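Tautomerase domain-containing protein (Gammaproteobacteria bacterium SG8_31, PDB 7M59) is a small beta-alpha-beta protein of the tautomerase family (MIF clan), found here as an assembly of six chains. Local coordinates at residues R43-G47 against A48-K52. Numbering follows the deposited sequence.
Sequences RETPG and AHHVK
T45 and H50 meet through a short hydrogen bond, 2.6 Å from OG1 to NE2, in which either partner could be the donor. The hydroxyl reaches the imidazole at its edge, close to the ring plane, and the two side chains cross at about a right angle. T45's CB points toward the turn, and chi1 of 37° sets OG1 between the backbone N and the carbonyl carbon, beside H50 NE2. Histidine suits the far end because it has two ring nitrogens, so NE2 can meet T45 while ND1 is hydrogen-bonded to Y39 OH of the second subunit.

Two backbone bonds wind the 3-10 turn that follows strand 39-45 and leads into strand 50-52. H49 N bonds to P46 O at 3.0 Å, and H50 N to G47 O at 3.0 Å. P46, which lacks an N-H, fits the start of such a turn, where its carbonyl alone is needed; G47 N is instead hydrogen-bonded to E59.

Nonpolar contact comes from P46 CD, which sits over one face of the H49 imidazole, 3.9 Å from its centroid, in a CH-pi contact displaced toward ND1. T45 CB also packs on H49 CB at 4.1 Å. The outer nitrogen of this ring, NE2, is hydrogen-bonded to K16 of the second subunit.

H49, in the turn, and H50, opening the next strand, both touch 43-47 and hydrogen-bond to the second subunit, so this corner and the interface share the same side chains. Donation by K16 would probably leave H49 NE2 unprotonated, and a weak bond from ND1 to I42 O of that subunit is consistent with the proton sitting on ND1, making a neutral ring likely.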
loop_
_atom_site.group_PDB
_atom_site.type_symbol
_atom_site.label_atom_id
_atom_site.label_comp_id
_atom_site.label_asym_id
_atom_site.label_seq_id
_atom_site.Cartn_x
_atom_site.Cartn_y
_atom_site.Cartn_z
ATOM N N ARG A 43 -4.812 8.149 5.047
ATOM C CA ARG A 43 -5.592 8.390 3.840
ATOM C C ARG A 43 -7.066 8.219 4.170
ATOM O O ARG A 43 -7.443 7.237 4.816
ATOM C CB ARG A 43 -5.203 7.420 2.714
ATOM C CG ARG A 43 -3.818 7.666 2.127
ATOM C CD ARG A 43 -3.530 6.688 0.970
ATOM N NE ARG A 43 -3.458 5.312 1.463
ATOM C CZ ARG A 43 -2.330 4.618 1.624
ATOM N NH1 ARG A 43 -1.141 5.140 1.304
ATOM N NH2 ARG A 43 -2.390 3.380 2.103
ATOM N N GLU A 44 -7.896 9.158 3.715
ATOM C CA GLU A 44 -9.339 9.098 3.923
ATOM C C GLU A 44 -10.055 8.683 2.649
ATOM O O GLU A 44 -9.677 9.095 1.547
ATOM C CB GLU A 44 -9.890 10.453 4.367
ATOM C CG GLU A 44 -9.389 10.918 5.701
ATOM C CD GLU A 44 -9.787 12.358 5.976
ATOM O OE1 GLU A 44 -9.519 13.233 5.123
ATOM O OE2 GLU A 44 -10.392 12.600 7.032
ATOM N N THR A 45 -11.117 7.907 2.815
ATOM C CA THR A 45 -11.973 7.455 1.731
ATOM C C THR A 45 -13.417 7.470 2.198
ATOM O O THR A 45 -13.692 7.419 3.403
ATOM C CB THR A 45 -11.596 6.042 1.249
ATOM O OG1 THR A 45 -11.210 5.230 2.368
ATOM C CG2 THR A 45 -10.466 6.112 0.233
ATOM N N PRO A 46 -14.368 7.534 1.269
ATOM C CA PRO A 46 -15.769 7.357 1.653
ATOM C C PRO A 46 -16.004 5.962 2.211
ATOM O O PRO A 46 -15.300 5.001 1.881
ATOM C CB PRO A 46 -16.531 7.562 0.337
ATOM C CG PRO A 46 -15.600 8.256 -0.563
ATOM C CD PRO A 46 -14.220 7.825 -0.169
ATOM N N GLY A 47 -17.019 5.853 3.066
ATOM C CA GLY A 47 -17.375 4.550 3.593
ATOM C C GLY A 47 -17.669 3.533 2.511
ATOM O O GLY A 47 -17.363 2.350 2.671
ATOM N N ALA A 48 -18.265 3.979 1.398
ATOM C CA ALA A 48 -18.610 3.087 0.299
ATOM C C ALA A 48 -17.391 2.439 -0.339
ATOM O O ALA A 48 -17.534 1.420 -1.027
ATOM C CB ALA A 48 -19.408 3.847 -0.763
ATOM N N HIS A 49 -16.201 2.999 -0.126
ATOM C CA HIS A 49 -14.976 2.428 -0.669
ATOM C C HIS A 49 -14.372 1.366 0.234
ATOM O O HIS A 49 -13.310 0.824 -0.095
ATOM C CB HIS A 49 -13.944 3.531 -0.917
ATOM C CG HIS A 49 -14.262 4.408 -2.090
ATOM N ND1 HIS A 49 -13.332 5.251 -2.658
ATOM C CD2 HIS A 49 -15.404 4.575 -2.800
ATOM C CE1 HIS A 49 -13.888 5.903 -3.666
ATOM N NE2 HIS A 49 -15.143 5.506 -3.777
ATOM N N HIS A 50 -15.003 1.078 1.369
ATOM C CA HIS A 50 -14.595 0.010 2.275
ATOM C C HIS A 50 -15.650 -1.078 2.177
ATOM O O HIS A 50 -16.773 -0.895 2.655
ATOM C CB HIS A 50 -14.487 0.505 3.714
ATOM C CG HIS A 50 -13.444 1.553 3.915
ATOM N ND1 HIS A 50 -12.366 1.373 4.755
ATOM C CD2 HIS A 50 -13.309 2.792 3.383
ATOM C CE1 HIS A 50 -11.610 2.458 4.729
ATOM N NE2 HIS A 50 -12.163 3.333 3.909
ATOM N N VAL A 51 -15.303 -2.200 1.554
ATOM C CA VAL A 51 -16.257 -3.290 1.351
ATOM C C VAL A 51 -15.701 -4.513 2.068
ATOM O O VAL A 51 -14.771 -5.176 1.587
ATOM C CB VAL A 51 -16.525 -3.554 -0.133
ATOM C CG1 VAL A 51 -17.618 -4.601 -0.308
ATOM C CG2 VAL A 51 -16.932 -2.254 -0.816
ATOM N N LYS A 52 -16.252 -4.797 3.245
ATOM C CA LYS A 52 -15.753 -5.835 4.135
ATOM C C LYS A 52 -16.766 -6.968 4.152
ATOM O O LYS A 52 -17.948 -6.737 4.429
ATOM C CB LYS A 52 -15.527 -5.289 5.546
ATOM C CG LYS A 52 -15.067 -6.347 6.556
ATOM C CD LYS A 52 -14.778 -5.732 7.921
ATOM C CE LYS A 52 -16.067 -5.475 8.706
ATOM N NZ LYS A 52 -16.942 -6.687 8.862
#